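PDB 5C1E: pectinesterase from Aspergillus niger, which hydrolyses the methyl esters of pectin's galacturonate chain, releasing methanol and free carboxylates, and is probably involved in maceration of plant tissue. Local coordinates for residues A[35-40]-A[58-63]; A[79-84]-A[110-115]; A[168-173]-A[199-204]; A[187-192]-A[224-229]. One frame throughout, in Å; residues are numbered along the deposited sequence.

Contact 1. Residues A[35-40]-A[58-63]; sequences SACIYV and TLYGET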
# COMPACT_ATOMS: atom_id res chain seq x y z
N SER A 35 -20.39 -13.12 -3.25
CA SER A 35 -19.75 -12.03 -2.55
C SER A 35 -19.92 -12.28 -1.07
O SER A 35 -20.95 -12.82 -0.63
CB SER A 35 -20.37 -10.68 -2.94
OG SER A 35 -21.66 -10.53 -2.37
N ALA A 36 -18.91 -11.90 -0.30
CA ALA A 36 -18.87 -12.17 1.13
C ALA A 36 -18.16 -11.03 1.84
O ALA A 36 -17.43 -10.26 1.23
CB ALA A 36 -18.14 -13.47 1.38
N CYS A 37 -18.39 -10.95 3.14
CA CYS A 37 -17.69 -9.98 3.95
C CYS A 37 -17.48 -10.48 5.35
O CYS A 37 -18.21 -11.35 5.85
CB CYS A 37 -18.40 -8.62 3.93
SG CYS A 37 -20.10 -8.62 4.50
N ILE A 38 -16.44 -9.93 5.96
CA ILE A 38 -16.02 -10.29 7.30
C ILE A 38 -15.81 -8.97 8.04
O ILE A 38 -15.19 -8.02 7.51
CB ILE A 38 -14.71 -11.12 7.30
CG1 ILE A 38 -14.91 -12.45 6.58
CG2 ILE A 38 -14.24 -11.39 8.73
CD1 ILE A 38 -13.64 -13.25 6.33
N TYR A 39 -16.36 -8.91 9.25
CA TYR A 39 -16.15 -7.81 10.19
C TYR A 39 -15.24 -8.29 11.30
O TYR A 39 -15.53 -9.30 11.96
CB TYR A 39 -17.49 -7.34 10.78
CG TYR A 39 -17.37 -6.41 11.98
CD1 TYR A 39 -17.05 -5.06 11.82
CD2 TYR A 39 -17.63 -6.87 13.26
CE1 TYR A 39 -16.95 -4.21 12.92
CE2 TYR A 39 -17.55 -6.01 14.36
CZ TYR A 39 -17.21 -4.69 14.19
OH TYR A 39 -17.11 -3.84 15.29
N VAL A 40 -14.16 -7.54 11.52
CA VAL A 40 -13.20 -7.86 12.57
C VAL A 40 -13.30 -6.83 13.68
O VAL A 40 -13.15 -5.61 13.44
CB VAL A 40 -11.76 -7.92 12.01
CG1 VAL A 40 -10.78 -8.47 13.06
CG2 VAL A 40 -11.71 -8.78 10.76
N THR A 58 -14.96 -8.54 1.05
CA THR A 58 -14.66 -7.29 1.76
C THR A 58 -14.35 -7.59 3.23
O THR A 58 -15.12 -8.30 3.91
CB THR A 58 -15.83 -6.29 1.66
OG1 THR A 58 -16.07 -6.02 0.29
CG2 THR A 58 -15.49 -4.98 2.38
N LEU A 59 -13.22 -7.07 3.71
CA LEU A 59 -12.84 -7.19 5.10
C LEU A 59 -12.94 -5.81 5.79
O LEU A 59 -12.31 -4.85 5.34
CB LEU A 59 -11.41 -7.71 5.18
CG LEU A 59 -10.78 -8.14 6.49
CD1 LEU A 59 -11.53 -9.24 7.23
CD2 LEU A 59 -9.37 -8.61 6.16
N TYR A 60 -13.77 -5.72 6.83
CA TYR A 60 -14.01 -4.47 7.54
C TYR A 60 -13.45 -4.53 8.93
O TYR A 60 -13.73 -5.48 9.65
CB TYR A 60 -15.50 -4.24 7.73
CG TYR A 60 -16.33 -4.06 6.50
CD1 TYR A 60 -16.29 -2.88 5.78
CD2 TYR A 60 -17.20 -5.06 6.10
CE1 TYR A 60 -17.11 -2.70 4.67
CE2 TYR A 60 -18.01 -4.88 4.99
CZ TYR A 60 -17.96 -3.69 4.29
OH TYR A 60 -18.75 -3.53 3.18
N GLY A 61 -12.75 -3.48 9.33
CA GLY A 61 -12.30 -3.34 10.71
C GLY A 61 -13.18 -2.40 11.51
O GLY A 61 -13.74 -1.44 10.99
N GLU A 62 -13.30 -2.69 12.79
CA GLU A 62 -14.01 -1.84 13.73
C GLU A 62 -13.32 -0.50 13.86
O GLU A 62 -12.10 -0.45 14.00
CB GLU A 62 -14.08 -2.53 15.10
CG GLU A 62 -14.77 -1.70 16.16
CD GLU A 62 -14.86 -2.38 17.51
OE1 GLU A 62 -14.49 -3.54 17.65
OE2 GLU A 62 -15.30 -1.71 18.47
N THR A 63 -14.10 0.58 13.79
CA THR A 63 -13.56 1.92 14.02
C THR A 63 -14.65 2.95 14.29
O THR A 63 -15.73 2.85 13.75
CB THR A 63 -12.71 2.42 12.82
OG1 THR A 63 -12.24 3.74 13.07
CG2 THR A 63 -13.51 2.40 11.52
O HOH W 1 -17.64 -8.06 -0.89
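Ile38 and Val40 pack against Leu59 on the buried face of two neighbouring parallel strands, 36-40 and 58-61. The methyl CD1 of Leu59 does the touching: it lies 3.6 Å from Val40 CG2 and 3.7 Å from Ile38 CB. Helix 22-29 covers Ile38 and Val40 on this side.

The other face is looser: Tyr39 is buried, but Cys37, Thr58 and Tyr60 are partly open to solvent. Here Tyr60 CE2 reaches back to Cys37 CB at 3.9 Å, while Thr58 CG2 sits over one face of the Tyr60 ring, toward its rim. Tyr39 has CG anti to the backbone N (chi1 168°); its OH lies 3.3 Å from Glu62 CG, ring and carboxylate planes 32° apart. The Glu62 carboxylate has its own partner in Ser42 N. A water donates to both Ala36 O and Thr58 OG1. Cys37 SG is bonded to Cys10, just before strand 11-13.

Five backbone hydrogen bonds join the segments, the straightest from Tyr60 N to Ile38 O (2.8 Å, 173°). The chemistry is thus two-sided, aliphatic inside and more aromatic and polar opposite; the ladder pairs the facing backbone groups, while Cys37, Tyr39 and Leu59 bond to the strands on either side.

Contact 2. Residues A[79-84]-A[110-115]; sequences TISSPD and NGYGEG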
# COMPACT_ATOMS: atom_id res chain seq x y z
N THR A 79 5.79 -11.71 12.23
CA THR A 79 7.17 -11.31 12.05
C THR A 79 7.97 -12.44 11.40
O THR A 79 8.09 -13.53 11.97
CB THR A 79 7.82 -10.96 13.40
OG1 THR A 79 7.15 -9.82 13.97
CG2 THR A 79 9.27 -10.62 13.24
N ILE A 80 8.48 -12.16 10.20
CA ILE A 80 9.46 -12.99 9.53
C ILE A 80 10.05 -12.22 8.36
O ILE A 80 9.36 -11.41 7.74
CB ILE A 80 8.86 -14.34 9.06
CG1 ILE A 80 9.95 -15.31 8.62
CG2 ILE A 80 7.82 -14.14 7.98
CD1 ILE A 80 9.43 -16.72 8.42
N SER A 81 11.32 -12.49 8.04
CA SER A 81 11.99 -11.87 6.89
C SER A 81 11.89 -12.76 5.65
O SER A 81 11.61 -13.96 5.76
CB SER A 81 13.45 -11.60 7.24
OG SER A 81 14.15 -12.83 7.39
N SER A 82 12.15 -12.20 4.47
CA SER A 82 12.06 -13.00 3.25
C SER A 82 13.13 -14.11 3.17
O SER A 82 12.83 -15.20 2.70
CB SER A 82 12.06 -12.14 1.98
OG SER A 82 13.23 -11.36 1.87
N PRO A 83 14.37 -13.85 3.66
CA PRO A 83 15.33 -14.95 3.66
C PRO A 83 14.89 -16.14 4.52
O PRO A 83 15.05 -17.30 4.12
CB PRO A 83 16.60 -14.30 4.24
CG PRO A 83 16.46 -12.85 3.89
CD PRO A 83 14.99 -12.59 4.07
N ASP A 84 14.33 -15.86 5.70
CA ASP A 84 13.84 -16.92 6.57
C ASP A 84 12.58 -17.58 6.02
O ASP A 84 12.45 -18.79 6.10
CB ASP A 84 13.60 -16.41 7.99
CG ASP A 84 14.89 -16.00 8.68
OD1 ASP A 84 15.97 -16.55 8.35
OD2 ASP A 84 14.83 -15.12 9.57
N ASN A 110 4.42 -6.12 9.63
CA ASN A 110 5.46 -7.13 9.80
C ASN A 110 6.41 -6.57 10.86
O ASN A 110 6.95 -5.50 10.68
CB ASN A 110 6.17 -7.44 8.48
CG ASN A 110 7.12 -8.64 8.59
OD1 ASN A 110 7.85 -8.78 9.55
ND2 ASN A 110 7.10 -9.51 7.58
N GLY A 111 6.59 -7.29 11.97
CA GLY A 111 7.40 -6.81 13.08
C GLY A 111 8.90 -7.07 12.99
O GLY A 111 9.61 -6.83 13.96
N TYR A 112 9.40 -7.50 11.83
CA TYR A 112 10.81 -7.84 11.71
C TYR A 112 11.72 -6.67 12.03
O TYR A 112 12.70 -6.83 12.77
CB TYR A 112 11.16 -8.40 10.32
CG TYR A 112 12.58 -8.96 10.29
CD1 TYR A 112 12.85 -10.23 10.76
CD2 TYR A 112 13.64 -8.19 9.83
CE1 TYR A 112 14.16 -10.73 10.76
CE2 TYR A 112 14.95 -8.69 9.82
CZ TYR A 112 15.20 -9.96 10.30
OH TYR A 112 16.49 -10.48 10.29
N GLY A 113 11.43 -5.52 11.46
CA GLY A 113 12.27 -4.34 11.66
C GLY A 113 13.36 -4.23 10.61
O GLY A 113 13.31 -4.90 9.58
N GLU A 114 14.33 -3.35 10.84
CA GLU A 114 15.41 -3.16 9.87
C GLU A 114 16.35 -4.37 9.85
O GLU A 114 16.58 -5.00 10.88
CB GLU A 114 16.25 -1.91 10.16
CG GLU A 114 17.37 -1.70 9.14
CD GLU A 114 18.11 -0.38 9.31
OE1 GLU A 114 18.69 0.10 8.30
OE2 GLU A 114 18.14 0.16 10.44
N GLY A 115 16.87 -4.66 8.66
CA GLY A 115 17.94 -5.62 8.49
C GLY A 115 17.74 -6.61 7.35
O GLY A 115 18.70 -7.22 6.90
O HOH W 2 16.65 -12.19 8.01
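Ser81 lies over the Tyr112 ring, its CB 3.8 Å from the ring centroid and only 13° off the normal, a CH-pi contact over the middle of one face. Tyr112 CG stands anti to the backbone N, beside the carbonyl carbon (chi1 -171°). The two hydroxyls do not meet directly; one water is hydrogen-bonded to both Ser81 OG and Tyr112 OH. Ser81 is also the N-cap of helix 82-85, and its OG accepts a weak bond from Asp84 N.

The Asn110 amide faces the backbone of Ile80 with both of its polar atoms. Its ND2 donates to Ile80 O at 3.0 Å, with the acceptor 11° out of the amide plane and the donor in the plane of the carbonyl. On the same amide, OD1 receives a weak bond from Ile80 N (3.5 Å) and a firmer one from Tyr112 N (3.0 Å), the latter closing an Asx turn. ND2 has a second acceptor in Val119 O.

Thr79 completes the contact at the exposed end, with CG2 3.4 Å from Tyr112 N and OG1 3.1 Å from Gly111 CA. The buried asparagine amide therefore uses both its ends: it folds the turn after strand 107-110 and holds the segment leading into helix 82-85, while the aromatic face receives the capping serine through carbon rather than through a direct polar bond.

Contact 3. Residues A[168-173]-A[199-204]; sequences SVWFGE and AIDNCN. With SO4 (sulfate ion), chain C.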
# COMPACT_ATOMS: atom_id res chain seq x y z
N SER A 168 -0.21 -1.63 -11.10
CA SER A 168 -0.58 -0.30 -11.54
C SER A 168 -1.45 0.27 -10.44
O SER A 168 -2.57 -0.22 -10.21
CB SER A 168 -1.29 -0.30 -12.88
OG SER A 168 -1.25 1.00 -13.41
N VAL A 169 -0.92 1.27 -9.74
CA VAL A 169 -1.45 1.62 -8.42
C VAL A 169 -1.61 3.11 -8.23
O VAL A 169 -0.74 3.90 -8.62
CB VAL A 169 -0.59 0.97 -7.30
CG1 VAL A 169 0.88 1.33 -7.46
CG2 VAL A 169 -1.11 1.32 -5.91
N TRP A 170 -2.74 3.47 -7.63
CA TRP A 170 -3.10 4.84 -7.30
C TRP A 170 -3.19 4.98 -5.79
O TRP A 170 -3.95 4.24 -5.15
CB TRP A 170 -4.45 5.18 -7.89
CG TRP A 170 -4.89 6.60 -7.65
CD1 TRP A 170 -5.46 7.11 -6.52
CD2 TRP A 170 -4.84 7.69 -8.59
NE1 TRP A 170 -5.76 8.43 -6.69
CE2 TRP A 170 -5.39 8.82 -7.95
CE3 TRP A 170 -4.39 7.81 -9.91
CZ2 TRP A 170 -5.48 10.05 -8.58
CZ3 TRP A 170 -4.49 9.04 -10.53
CH2 TRP A 170 -5.02 10.15 -9.87
N PHE A 171 -2.39 5.88 -5.23
CA PHE A 171 -2.44 6.24 -3.81
C PHE A 171 -3.05 7.62 -3.70
O PHE A 171 -2.50 8.58 -4.21
CB PHE A 171 -1.05 6.27 -3.19
CG PHE A 171 -0.37 4.93 -3.18
CD1 PHE A 171 -0.53 4.07 -2.12
CD2 PHE A 171 0.46 4.56 -4.22
CE1 PHE A 171 0.09 2.84 -2.10
CE2 PHE A 171 1.10 3.33 -4.22
CZ PHE A 171 0.91 2.46 -3.15
N GLY A 172 -4.22 7.69 -3.08
CA GLY A 172 -4.95 8.95 -2.96
C GLY A 172 -5.10 9.34 -1.50
O GLY A 172 -5.57 8.56 -0.67
N GLU A 173 -4.73 10.58 -1.19
CA GLU A 173 -4.91 11.11 0.17
C GLU A 173 -4.32 10.18 1.24
O GLU A 173 -4.93 9.99 2.29
CB GLU A 173 -6.38 11.36 0.45
CG GLU A 173 -7.01 12.42 -0.43
CD GLU A 173 -8.53 12.53 -0.29
OE1 GLU A 173 -9.16 11.87 0.58
OE2 GLU A 173 -9.13 13.28 -1.09
N ALA A 199 0.89 6.13 -9.26
CA ALA A 199 0.49 7.52 -9.11
C ALA A 199 0.28 7.81 -7.64
O ALA A 199 -0.55 7.18 -6.98
CB ALA A 199 -0.78 7.81 -9.90
N ILE A 200 1.05 8.77 -7.11
CA ILE A 200 0.89 9.22 -5.73
C ILE A 200 0.25 10.60 -5.77
O ILE A 200 0.88 11.57 -6.20
CB ILE A 200 2.24 9.19 -5.00
CG1 ILE A 200 2.68 7.74 -4.88
CG2 ILE A 200 2.13 9.85 -3.63
CD1 ILE A 200 4.14 7.55 -4.66
N ASP A 201 -1.03 10.66 -5.38
CA ASP A 201 -1.88 11.83 -5.64
C ASP A 201 -2.49 12.40 -4.38
O ASP A 201 -3.15 11.70 -3.61
CB ASP A 201 -3.01 11.45 -6.61
CG ASP A 201 -3.92 12.63 -6.92
OD1 ASP A 201 -3.58 13.42 -7.82
OD2 ASP A 201 -4.98 12.74 -6.29
N ASN A 202 -2.30 13.70 -4.17
CA ASN A 202 -2.81 14.36 -2.96
C ASN A 202 -2.42 13.61 -1.69
O ASN A 202 -3.21 13.44 -0.77
CB ASN A 202 -4.34 14.54 -3.06
CG ASN A 202 -4.75 15.62 -4.06
OD1 ASN A 202 -5.11 15.35 -5.22
ND2 ASN A 202 -4.70 16.86 -3.60
N CYS A 203 -1.18 13.12 -1.66
CA CYS A 203 -0.66 12.45 -0.48
C CYS A 203 0.22 13.39 0.33
O CYS A 203 0.55 14.50 -0.09
CB CYS A 203 0.11 11.19 -0.87
SG CYS A 203 -0.93 9.91 -1.65
N ASN A 204 0.57 12.93 1.52
CA ASN A 204 1.45 13.63 2.41
C ASN A 204 2.65 12.75 2.73
O ASN A 204 2.50 11.68 3.32
CB ASN A 204 0.72 13.98 3.69
CG ASN A 204 1.55 14.85 4.60
OD1 ASN A 204 2.19 15.81 4.14
ND2 ASN A 204 1.56 14.53 5.88
S SO4 C . -9.03 9.94 -5.57
O1 SO4 C . -9.77 11.02 -4.85
O2 SO4 C . -7.83 9.58 -4.77
O3 SO4 C . -9.88 8.73 -5.77
O4 SO4 C . -8.65 10.43 -6.91
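Trp170 meets Ala199 and Asp201 along one face of two parallel strands. Its CE3 touches Ala199 CB at 3.6 Å, and farther along the indole CZ2 lies 3.4 Å from Asp201 CG, with Asp201 CB above the ring plane toward the rim. Trp170 CG is anti to the backbone N (chi1 -177°), and the indole crosses Asp201 obliquely, ring and carboxylate planes 37° apart. On the other face Phe171 and Ile200 run side by side and point the same way, Phe171 CD2 being 3.9 Å from Ile200 CG1. Cys203 SG approaches Phe171 O at 3.3 Å.

Four backbone hydrogen bonds set this register, running alternately from Ala199 N to Val169 O, Phe171 N to Ala199 O, Asp201 N to Phe171 O and Glu173 N to Asp201 O. The Phe171 N bond is almost straight, at 176°.

In the next shell, Gln232 and Asn233 donate to Asp201 OD1, fixing the carboxylate beside the indole. Trp170 NE1 donates to O2 of a sulfate at 3.0 Å, near the ring plane; Tyr150 OH and Lys283 NZ also bind this ion, which probably comes from the crystallisation liquor. Lys283 makes a cation-pi contact with Trp170, and Tyr151 stacks on Phe171.

Parallel strands in register, with like-placed side chains aligned from Tyr151 to Phe171 on one face and from Tyr150 to Trp170 on the other, are characteristic of parallel beta-helices, here the right-handed one of the pectin methylesterases.

Contact 4. Residues A[187-192]-A[224-229]; sequences SSRETS and RVLARV. With SO4 (sulfate ion), chain F; SO4 (sulfate ion), chain E; SO4 (sulfate ion), chain D.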
# COMPACT_ATOMS: atom_id res chain seq x y z
N SER A 187 9.60 0.52 -8.28
CA SER A 187 8.78 -0.11 -9.31
C SER A 187 9.61 -1.09 -10.13
O SER A 187 10.74 -0.78 -10.50
CB SER A 187 8.15 0.92 -10.24
OG SER A 187 7.63 0.30 -11.41
N SER A 188 9.01 -2.23 -10.43
CA SER A 188 9.62 -3.26 -11.26
C SER A 188 9.02 -3.31 -12.68
O SER A 188 9.17 -4.30 -13.40
CB SER A 188 9.49 -4.64 -10.58
OG SER A 188 8.14 -4.88 -10.22
N ARG A 189 8.42 -2.20 -13.13
CA ARG A 189 8.03 -2.10 -14.53
C ARG A 189 9.27 -2.28 -15.40
O ARG A 189 10.30 -1.64 -15.18
CB ARG A 189 7.35 -0.75 -14.81
CG ARG A 189 6.92 -0.58 -16.25
CD ARG A 189 6.02 0.64 -16.43
NE ARG A 189 5.63 0.83 -17.83
CZ ARG A 189 6.30 1.56 -18.74
NH1 ARG A 189 5.85 1.62 -19.98
NH2 ARG A 189 7.41 2.24 -18.43
N GLU A 190 9.18 -3.17 -16.39
CA GLU A 190 10.37 -3.57 -17.14
C GLU A 190 10.24 -3.68 -18.67
O GLU A 190 11.24 -3.93 -19.33
CB GLU A 190 10.94 -4.87 -16.56
CG GLU A 190 10.16 -6.12 -16.89
CD GLU A 190 10.63 -7.35 -16.11
OE1 GLU A 190 10.15 -8.47 -16.44
OE2 GLU A 190 11.46 -7.23 -15.19
N THR A 191 9.05 -3.47 -19.22
CA THR A 191 8.84 -3.51 -20.67
C THR A 191 7.97 -2.35 -21.10
O THR A 191 7.19 -1.83 -20.31
CB THR A 191 8.17 -4.82 -21.17
OG1 THR A 191 6.87 -5.00 -20.55
CG2 THR A 191 9.07 -6.01 -20.90
N SER A 192 8.13 -1.93 -22.35
CA SER A 192 7.35 -0.83 -22.90
C SER A 192 5.86 -1.17 -23.00
O SER A 192 5.03 -0.27 -22.89
CB SER A 192 7.89 -0.39 -24.27
OG SER A 192 9.22 0.08 -24.18
N ARG A 224 13.39 -2.28 -11.62
CA ARG A 224 13.67 -2.72 -12.99
C ARG A 224 13.73 -1.48 -13.87
O ARG A 224 13.41 -0.37 -13.41
CB ARG A 224 12.60 -3.69 -13.48
CG ARG A 224 12.50 -4.97 -12.66
CD ARG A 224 13.58 -5.96 -13.06
NE ARG A 224 13.46 -7.22 -12.33
CZ ARG A 224 13.97 -7.45 -11.12
NH1 ARG A 224 13.80 -8.64 -10.55
NH2 ARG A 224 14.63 -6.51 -10.46
N VAL A 225 14.11 -1.66 -15.14
CA VAL A 225 14.62 -0.55 -15.94
C VAL A 225 13.56 0.46 -16.42
O VAL A 225 13.91 1.56 -16.85
CB VAL A 225 15.45 -1.04 -17.15
CG1 VAL A 225 16.70 -1.76 -16.69
CG2 VAL A 225 14.62 -1.93 -18.07
N LEU A 226 12.29 0.09 -16.37
CA LEU A 226 11.25 0.99 -16.88
C LEU A 226 10.25 1.44 -15.81
O LEU A 226 9.10 1.77 -16.10
CB LEU A 226 10.58 0.37 -18.12
CG LEU A 226 11.41 0.53 -19.40
CD1 LEU A 226 10.94 -0.38 -20.51
CD2 LEU A 226 11.39 1.96 -19.90
N ALA A 227 10.73 1.47 -14.57
CA ALA A 227 9.99 1.98 -13.43
C ALA A 227 9.27 3.28 -13.81
O ALA A 227 9.91 4.19 -14.33
CB ALA A 227 10.95 2.27 -12.30
N ARG A 228 7.97 3.36 -13.53
CA ARG A 228 7.20 4.58 -13.79
C ARG A 228 6.40 5.05 -12.60
O ARG A 228 5.48 4.37 -12.14
CB ARG A 228 6.25 4.37 -14.96
CG ARG A 228 5.46 5.62 -15.33
CD ARG A 228 4.98 5.60 -16.77
NE ARG A 228 4.14 4.45 -17.04
CZ ARG A 228 3.72 4.12 -18.26
NH1 ARG A 228 4.05 4.87 -19.30
NH2 ARG A 228 2.96 3.04 -18.43
N VAL A 229 6.76 6.23 -12.11
CA VAL A 229 6.16 6.78 -10.89
C VAL A 229 5.94 8.28 -11.05
O VAL A 229 6.85 8.98 -11.53
CB VAL A 229 7.08 6.56 -9.69
CG1 VAL A 229 6.44 7.09 -8.42
CG2 VAL A 229 7.43 5.07 -9.54
S SO4 F . 12.90 -10.63 -13.97
O1 SO4 F . 12.03 -10.12 -12.89
O2 SO4 F . 13.72 -11.75 -13.46
O3 SO4 F . 12.04 -11.10 -15.09
O4 SO4 F . 13.76 -9.52 -14.46
S SO4 E . 2.24 3.55 -22.01
O1 SO4 E . 1.51 4.83 -21.98
O2 SO4 E . 1.76 2.65 -20.95
O3 SO4 E . 2.05 2.91 -23.34
O4 SO4 E . 3.69 3.84 -21.85
S SO4 D . 16.24 -8.63 -7.61
O1 SO4 D . 15.97 -7.90 -6.35
O2 SO4 D . 17.32 -9.62 -7.36
O3 SO4 D . 15.02 -9.34 -8.02
O4 SO4 D . 16.68 -7.67 -8.63
O HOH W 3 5.68 1.61 -12.58
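The guanidinium groups of Arg189 and Arg228 stack face to face, centres 3.7 Å apart and planes at 22°. Thr191 O lies over the opposite face of Arg189, toward the rim, and Arg228 also makes a cation-pi contact with Trp197. At the edge of Arg189, NH2 donates to a lone pair of Leu226 O (2.9 Å). The like charges are probably eased by carbonyls (Asp194 O for Arg189 NE, Gly196 O for Arg228 NH2) and by a sulfate on Arg228 NH1 and NH2.

Arg224 has Glu190 OE2 and oxygens of two further sulfates at its guanidinium edge; all three ions probably come from the crystallisation liquor. Its plane is nearly that of the Glu190 carboxylate, with a long salt bridge from Glu190 OE2 to Arg224 NE (3.5 Å).

Arg189 O accepts from Leu226 N of the type I turn 224-227. Ser187 OG accepts from Arg189 N in an ST turn and shares a water with Arg228 N.

Segment 187-192 runs from the end of strand 182-187 into the loop before strand 198-201, whose Tyr198 touches Ser187 and Val229; the turn 224-227 leads into strand 228-232, and strand 255-259 packs against Arg189, Ala227, Arg228 and Val229.

The four contacts are spread over one parallel beta-helix. Contacts 1, 3 and 4 reach the same ten-strand sheet: contact 1 joins its second and third strands, contact 3 its seventh and eighth, and contact 4 includes the start of the ninth. Contacts 3 and 4 alternate along the chain and approach to about 4 Å between nearest atoms, whereas the centres of contacts 1 and 4 are about 34 Å apart. Contact 2 lies where strands 74-78 and 107-110 of a second sheet run out into loops, its centre about 26 Å from those of contacts 3 and 4. Contact 4 lies nearest the probable active site, with the Arg224 side chain about 9 Å from that of Asp161.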